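Local coordinates for leucyl-trna synthetase (Plasmodium falciparum, PDB 5FOC), which probably attaches leucine to its cognate tRNA using ATP, with this chain, the editing domain, likely removing wrongly attached amino acids from the tRNA, at residues Y191-Y195 with Q196-P200; S233-K236 with N237-I240. The protein carries 2 engineered substitutions. All coordinates share one frame; numbering follows the deposited sequence.

Contact 1 of 2, residues Y191-Y195 with Q196-P200; sequences YNLAY and QGIIP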
ATOM      1  N   TYR A 191       1.057 -15.983   3.630  1.00 24.75           N
ATOM      2  CA  TYR A 191       0.237 -17.134   3.788  1.00 25.22           C
ATOM      3  C   TYR A 191      -1.195 -16.755   4.148  1.00 26.00           C
ATOM      4  O   TYR A 191      -2.109 -17.487   3.785  1.00 31.52           O
ATOM      5  CB  TYR A 191       0.850 -18.064   4.785  1.00 25.92           C
ATOM      6  CG  TYR A 191       2.168 -18.634   4.423  1.00 28.23           C
ATOM      7  CD1 TYR A 191       2.318 -19.400   3.287  1.00 35.84           C
ATOM      8  CD2 TYR A 191       3.262 -18.520   5.279  1.00 37.65           C
ATOM      9  CE1 TYR A 191       3.542 -19.971   2.951  1.00 37.17           C
ATOM     10  CE2 TYR A 191       4.492 -19.098   4.965  1.00 40.33           C
ATOM     11  CZ  TYR A 191       4.622 -19.826   3.796  1.00 40.17           C
ATOM     12  OH  TYR A 191       5.824 -20.410   3.451  1.00 50.03           O
ATOM     13  N   ASN A 192      -1.371 -15.621   4.826  1.00 27.09           N
ATOM     14  CA  ASN A 192      -2.710 -15.051   5.093  1.00 29.72           C
ATOM     15  C   ASN A 192      -3.432 -14.747   3.793  1.00 24.15           C
ATOM     16  O   ASN A 192      -4.581 -15.025   3.582  1.00 27.34           O
ATOM     17  CB  ASN A 192      -2.614 -13.797   5.980  1.00 30.86           C
ATOM     18  CG  ASN A 192      -1.936 -14.063   7.343  1.00 39.14           C
ATOM     19  OD1 ASN A 192      -0.911 -13.417   7.704  1.00 47.94           O
ATOM     20  ND2 ASN A 192      -2.490 -14.993   8.098  1.00 27.18           N
ATOM     21  N   LEU A 193      -2.693 -14.137   2.859  1.00 25.03           N
ATOM     22  CA  LEU A 193      -3.303 -13.914   1.556  1.00 23.48           C
ATOM     23  C   LEU A 193      -3.734 -15.216   0.856  1.00 24.42           C
ATOM     24  O   LEU A 193      -4.827 -15.279   0.277  1.00 26.16           O
ATOM     25  CB  LEU A 193      -2.356 -13.123   0.649  1.00 20.51           C
ATOM     26  CG  LEU A 193      -2.054 -11.672   1.056  1.00 21.66           C
ATOM     27  CD1 LEU A 193      -0.864 -11.120   0.248  1.00 20.58           C
ATOM     28  CD2 LEU A 193      -3.294 -10.804   0.964  1.00 21.72           C
ATOM     29  N   ALA A 194      -2.884 -16.232   0.904  1.00 24.46           N
ATOM     30  CA  ALA A 194      -3.237 -17.516   0.313  1.00 26.10           C
ATOM     31  C   ALA A 194      -4.486 -18.132   0.987  1.00 28.01           C
ATOM     32  O   ALA A 194      -5.413 -18.594   0.283  1.00 31.18           O
ATOM     33  CB  ALA A 194      -2.051 -18.453   0.347  1.00 30.53           C
ATOM     34  N   TYR A 195      -4.557 -18.011   2.332  1.00 27.78           N
ATOM     35  CA  TYR A 195      -5.682 -18.592   3.070  1.00 31.41           C
ATOM     36  C   TYR A 195      -6.969 -17.875   2.627  1.00 32.73           C
ATOM     37  O   TYR A 195      -7.988 -18.502   2.423  1.00 38.71           O
ATOM     38  CB  TYR A 195      -5.505 -18.512   4.610  1.00 30.25           C
ATOM     39  CG  TYR A 195      -6.680 -19.115   5.375  1.00 33.47           C
ATOM     40  CD1 TYR A 195      -6.958 -20.466   5.286  1.00 38.92           C
ATOM     41  CD2 TYR A 195      -7.583 -18.294   6.099  1.00 40.63           C
ATOM     42  CE1 TYR A 195      -8.054 -21.017   5.951  1.00 50.29           C
ATOM     43  CE2 TYR A 195      -8.675 -18.835   6.781  1.00 48.41           C
ATOM     44  CZ  TYR A 195      -8.907 -20.190   6.698  1.00 51.67           C
ATOM     45  OH  TYR A 195      -9.985 -20.707   7.353  1.00 65.00           O
ATOM     46  N   GLN A 196      -6.880 -16.569   2.388  1.00 27.59           N
ATOM     47  CA  GLN A 196      -7.989 -15.695   1.927  0.50 29.62           C
ATOM     48  C   GLN A 196      -8.352 -15.913   0.461  1.00 26.50           C
ATOM     49  O   GLN A 196      -9.294 -15.284  -0.042  1.00 38.17           O
ATOM     50  CB  GLN A 196      -7.645 -14.177   2.069  0.50 29.00           C
ATOM     51  CG  GLN A 196      -7.885 -13.517   3.425  0.50 30.80           C
ATOM     52  CD  GLN A 196      -9.290 -13.733   3.976  0.50 32.94           C
ATOM     53  OE1 GLN A 196     -10.285 -13.261   3.413  0.50 35.06           O
ATOM     54  NE2 GLN A 196      -9.373 -14.432   5.107  0.50 34.62           N
ATOM     55  N   GLY A 197      -7.605 -16.740  -0.258  1.00 30.59           N
ATOM     56  CA  GLY A 197      -7.844 -16.917  -1.711  1.00 27.08           C
ATOM     57  C   GLY A 197      -7.410 -15.799  -2.624  1.00 27.37           C
ATOM     58  O   GLY A 197      -7.877 -15.725  -3.768  1.00 31.43           O
ATOM     59  N   ILE A 198      -6.531 -14.934  -2.131  1.00 24.18           N
ATOM     60  CA  ILE A 198      -6.033 -13.785  -2.907  1.00 22.42           C
ATOM     61  C   ILE A 198      -4.821 -14.183  -3.734  1.00 22.60           C
ATOM     62  O   ILE A 198      -4.642 -13.655  -4.828  1.00 24.31           O
ATOM     63  CB  ILE A 198      -5.713 -12.588  -1.983  1.00 22.97           C
ATOM     64  CG1 ILE A 198      -6.997 -12.211  -1.214  1.00 27.35           C
ATOM     65  CG2 ILE A 198      -5.138 -11.399  -2.795  1.00 23.13           C
ATOM     66  CD1 ILE A 198      -6.825 -11.234  -0.072  1.00 29.43           C
ATOM     67  N   ILE A 199      -3.962 -15.054  -3.229  1.00 22.13           N
ATOM     68  CA  ILE A 199      -2.854 -15.602  -4.014  1.00 22.42           C
ATOM     69  C   ILE A 199      -2.881 -17.116  -3.925  1.00 21.17           C
ATOM     70  O   ILE A 199      -3.451 -17.631  -2.943  1.00 26.84           O
ATOM     71  CB  ILE A 199      -1.491 -15.051  -3.561  1.00 21.03           C
ATOM     72  CG1 ILE A 199      -1.052 -15.627  -2.194  1.00 21.70           C
ATOM     73  CG2 ILE A 199      -1.508 -13.515  -3.516  1.00 20.09           C
ATOM     74  CD1 ILE A 199       0.343 -15.209  -1.777  1.00 22.24           C
ATOM     75  N   PRO A 200      -2.293 -17.832  -4.873  1.00 21.66           N
ATOM     76  CA  PRO A 200      -2.179 -19.265  -4.836  1.00 23.62           C
ATOM     77  C   PRO A 200      -0.934 -19.715  -4.112  1.00 24.02           C
ATOM     78  O   PRO A 200      -0.037 -18.919  -3.843  1.00 24.62           O
ATOM     79  CB  PRO A 200      -2.072 -19.648  -6.288  1.00 20.60           C
ATOM     80  CG  PRO A 200      -1.374 -18.489  -6.892  1.00 20.92           C
ATOM     81  CD  PRO A 200      -1.843 -17.277  -6.181  1.00 20.10           C
TER
HETATM   82  O   HOH W   1      -5.332 -19.556  -2.342  1.00 41.18           O
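Leu193 and Ile199 meet through aliphatic carbons where helix 190-195 ends and the chain folds back against its last turn. Leu193 can be followed from its CB, which lies 4.0 Å from Ile199 CG1, to CD2, the branch that makes the second contact, 3.7 Å from Ile198 CD1, the two chains meeting at a slant. Beyond the turn Leu193 rests on Cys185 and Tyr372, from two different strands. Ile199 carries CG1 in the crowded position between its backbone N and carbonyl carbon (chi1 72°), which brings that atom against the helix end, 3.6 Å from Ala194 N and 3.9 Å from Ala194 CB.

Gln196 N still makes a helical bond to Asn192 O, but Ile198 N reaches back five residues to Leu193 O (3.0 Å, 157° at the hydrogen). Gly197 N, in contrast, approaches Ala194 O from above the carbonyl plane at 2.9 Å. One water donates to both Ala194 O and Ile199 O, 2.8 Å from each, bridging helix and loop, whereas the buried Ile199 N finds no partner.

The bonds Ile198 N to Leu193 O and Gly197 N to Ala194 O, one inside the other, and the positive phi of Gly197 (74°) define a Schellman motif, with the usual apolar contact of Leu193 and Ile198 across it, here turning the chain toward strand 201-202.

Contact 2 of 2, residues S233-K236 with N237-I240; sequences SKIK and NLYI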
ATOM      1  N   SER A 233      -9.351   7.135  -5.065  1.00 20.07           N
ATOM      2  CA  SER A 233      -8.702   8.376  -4.670  1.00 19.45           C
ATOM      3  C   SER A 233      -9.111   9.547  -5.591  1.00 19.30           C
ATOM      4  O   SER A 233      -9.266   9.350  -6.812  1.00 23.32           O
ATOM      5  CB  SER A 233      -7.187   8.201  -4.679  1.00 20.70           C
ATOM      6  OG  SER A 233      -6.669   7.831  -5.956  1.00 20.17           O
ATOM      7  N   LYS A 234      -9.319  10.698  -4.977  1.00 19.27           N
ATOM      8  CA  LYS A 234      -9.654  11.924  -5.670  1.00 19.25           C
ATOM      9  C   LYS A 234      -8.573  12.248  -6.706  1.00 18.38           C
ATOM     10  O   LYS A 234      -8.893  12.620  -7.897  1.00 22.93           O
ATOM     11  CB  LYS A 234      -9.758  13.095  -4.690  1.00 20.75           C
ATOM     12  CG  LYS A 234     -10.268  14.362  -5.390  1.00 23.51           C
ATOM     13  CD  LYS A 234     -10.509  15.525  -4.482  1.00 30.14           C
ATOM     14  CE  LYS A 234      -9.239  16.251  -4.181  1.00 32.21           C
ATOM     15  NZ  LYS A 234      -9.537  17.611  -3.686  1.00 31.97           N
ATOM     16  N   ILE A 235      -7.317  12.226  -6.257  1.00 19.17           N
ATOM     17  CA  ILE A 235      -6.129  12.429  -7.133  1.00 18.88           C
ATOM     18  C   ILE A 235      -5.460  11.119  -7.475  1.00 20.55           C
ATOM     19  O   ILE A 235      -5.603  10.093  -6.736  1.00 24.10           O
ATOM     20  CB  ILE A 235      -5.104  13.415  -6.525  1.00 20.55           C
ATOM     21  CG1 ILE A 235      -4.458  12.889  -5.230  1.00 22.86           C
ATOM     22  CG2 ILE A 235      -5.757  14.752  -6.296  1.00 25.00           C
ATOM     23  CD1 ILE A 235      -3.511  13.840  -4.550  1.00 22.17           C
ATOM     24  N   LYS A 236      -4.706  11.100  -8.553  1.00 22.70           N
ATOM     25  CA  LYS A 236      -4.102   9.868  -9.073  1.00 24.80           C
ATOM     26  C   LYS A 236      -2.547   9.887  -9.113  1.00 21.44           C
ATOM     27  O   LYS A 236      -1.934   9.013  -9.728  1.00 24.67           O
ATOM     28  CB  LYS A 236      -4.692   9.517 -10.468  1.00 25.09           C
ATOM     29  CG  LYS A 236      -6.211   9.473 -10.567  1.00 21.67           C
ATOM     30  CD  LYS A 236      -6.864   8.440  -9.591  1.00 22.25           C
ATOM     31  CE  LYS A 236      -8.399   8.439  -9.735  1.00 20.90           C
ATOM     32  NZ  LYS A 236      -9.039   7.510  -8.793  1.00 20.92           N
ATOM     33  N   ASN A 237      -1.927  10.849  -8.446  1.00 19.96           N
ATOM     34  CA  ASN A 237      -0.474  10.916  -8.364  1.00 19.13           C
ATOM     35  C   ASN A 237       0.055  10.632  -6.970  1.00 20.51           C
ATOM     36  O   ASN A 237       0.715  11.448  -6.336  1.00 22.89           O
ATOM     37  CB  ASN A 237       0.055  12.272  -8.899  1.00 22.27           C
ATOM     38  CG  ASN A 237      -0.388  13.448  -8.077  1.00 23.05           C
ATOM     39  OD1 ASN A 237      -1.532  13.494  -7.652  1.00 28.71           O
ATOM     40  ND2 ASN A 237       0.480  14.464  -7.914  1.00 26.42           N
ATOM     41  N   LEU A 238      -0.239   9.416  -6.510  1.00 19.22           N
ATOM     42  CA  LEU A 238       0.057   9.065  -5.140  1.00 18.55           C
ATOM     43  C   LEU A 238       1.448   8.481  -5.041  1.00 19.91           C
ATOM     44  O   LEU A 238       1.666   7.259  -5.210  1.00 22.30           O
ATOM     45  CB  LEU A 238      -0.984   8.042  -4.679  1.00 17.67           C
ATOM     46  CG  LEU A 238      -2.426   8.334  -5.005  1.00 19.30           C
ATOM     47  CD1 LEU A 238      -3.357   7.226  -4.417  1.00 19.85           C
ATOM     48  CD2 LEU A 238      -2.840   9.663  -4.462  1.00 24.32           C
ATOM     49  N   TYR A 239       2.415   9.340  -4.802  1.00 20.43           N
ATOM     50  CA  TYR A 239       3.789   8.906  -4.822  1.00 18.90           C
ATOM     51  C   TYR A 239       4.013   8.005  -3.621  1.00 19.96           C
ATOM     52  O   TYR A 239       3.421   8.256  -2.539  1.00 20.74           O
ATOM     53  CB  TYR A 239       4.738  10.095  -4.828  1.00 19.44           C
ATOM     54  CG  TYR A 239       4.482  10.974  -6.044  1.00 20.30           C
ATOM     55  CD1 TYR A 239       4.706  10.503  -7.315  1.00 24.06           C
ATOM     56  CD2 TYR A 239       3.928  12.224  -5.885  1.00 21.70           C
ATOM     57  CE1 TYR A 239       4.420  11.329  -8.415  1.00 23.59           C
ATOM     58  CE2 TYR A 239       3.679  13.059  -6.989  1.00 22.82           C
ATOM     59  CZ  TYR A 239       3.889  12.555  -8.226  1.00 24.43           C
ATOM     60  OH  TYR A 239       3.630  13.398  -9.316  1.00 33.89           O
ATOM     61  N   ILE A 240       4.927   7.070  -3.809  1.00 19.20           N
ATOM     62  CA  ILE A 240       5.375   6.218  -2.677  1.00 18.76           C
ATOM     63  C   ILE A 240       6.353   7.014  -1.824  1.00 19.92           C
ATOM     64  O   ILE A 240       7.399   7.473  -2.317  1.00 21.42           O
ATOM     65  CB  ILE A 240       5.964   4.893  -3.113  1.00 18.49           C
ATOM     66  CG1 ILE A 240       4.902   4.088  -3.811  1.00 20.53           C
ATOM     67  CG2 ILE A 240       6.478   4.104  -1.897  1.00 18.03           C
ATOM     68  CD1 ILE A 240       5.297   2.754  -4.385  1.00 20.25           C
TER
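A beta-hairpin connection is the setting: residues 233-237 belong to the loop between strand 227-229 and its antiparallel neighbour 238-242, and Leu238 opens the second strand. The segments meet by van der Waals contact, carbon against carbon and carbon against oxygen, while the polar bonds hold the loop's own shape. Leu238 lays its two branch tips along the loop: CD1 comes within 3.7 Å of Ser233 OG, and CD2 within 3.7 Å of Ile235 CG1 and 3.6 Å of Ile235 O. One tip is thus at the donor and the other at the acceptor of the short bond in which Ser233 OG donates to Ile235 O (2.6 Å). With chi1 at 60°, that hydroxyl sits between the serine's backbone N and carbonyl carbon, tilted 24° from the Ile235 carbonyl plane. Lys236 bends at its second torsion (-59°) and returns NZ to Ser233 O at 2.7 Å, in the carbonyl plane and on a lone pair; Thr230 O is a second acceptor, so the lysine ties the loop to its own beginning. The Asn237 amide crosses the Ile235 chain at a slant, OD1 standing 3.7 Å from Ile235 CD1 and equally far from Ile235 CB.

Contacts 1 and 2 lie on opposite sides of the chain's centre, their own centres 27 Å apart. Both are partly buried, but contact 1 is the more peripheral, centred about 17 Å from the chain's centre against 12 Å for contact 2. Contact 1 ends a helix, and Leu193 with Ile198 from the following loop packs on strands 181-185 and 369-373 of the ten-strand sheet, before the chain enters strand 201-202 of a separate two-strand sheet. Contact 2 includes a strand of the large sheet itself, 238-242. Backbone amides and carbonyls bond across the segments in 191-200; the side-chain bonds described for 233-240 start from Ser233 and Lys236, and van der Waals contact, in part carbon on oxygen, joins the segments.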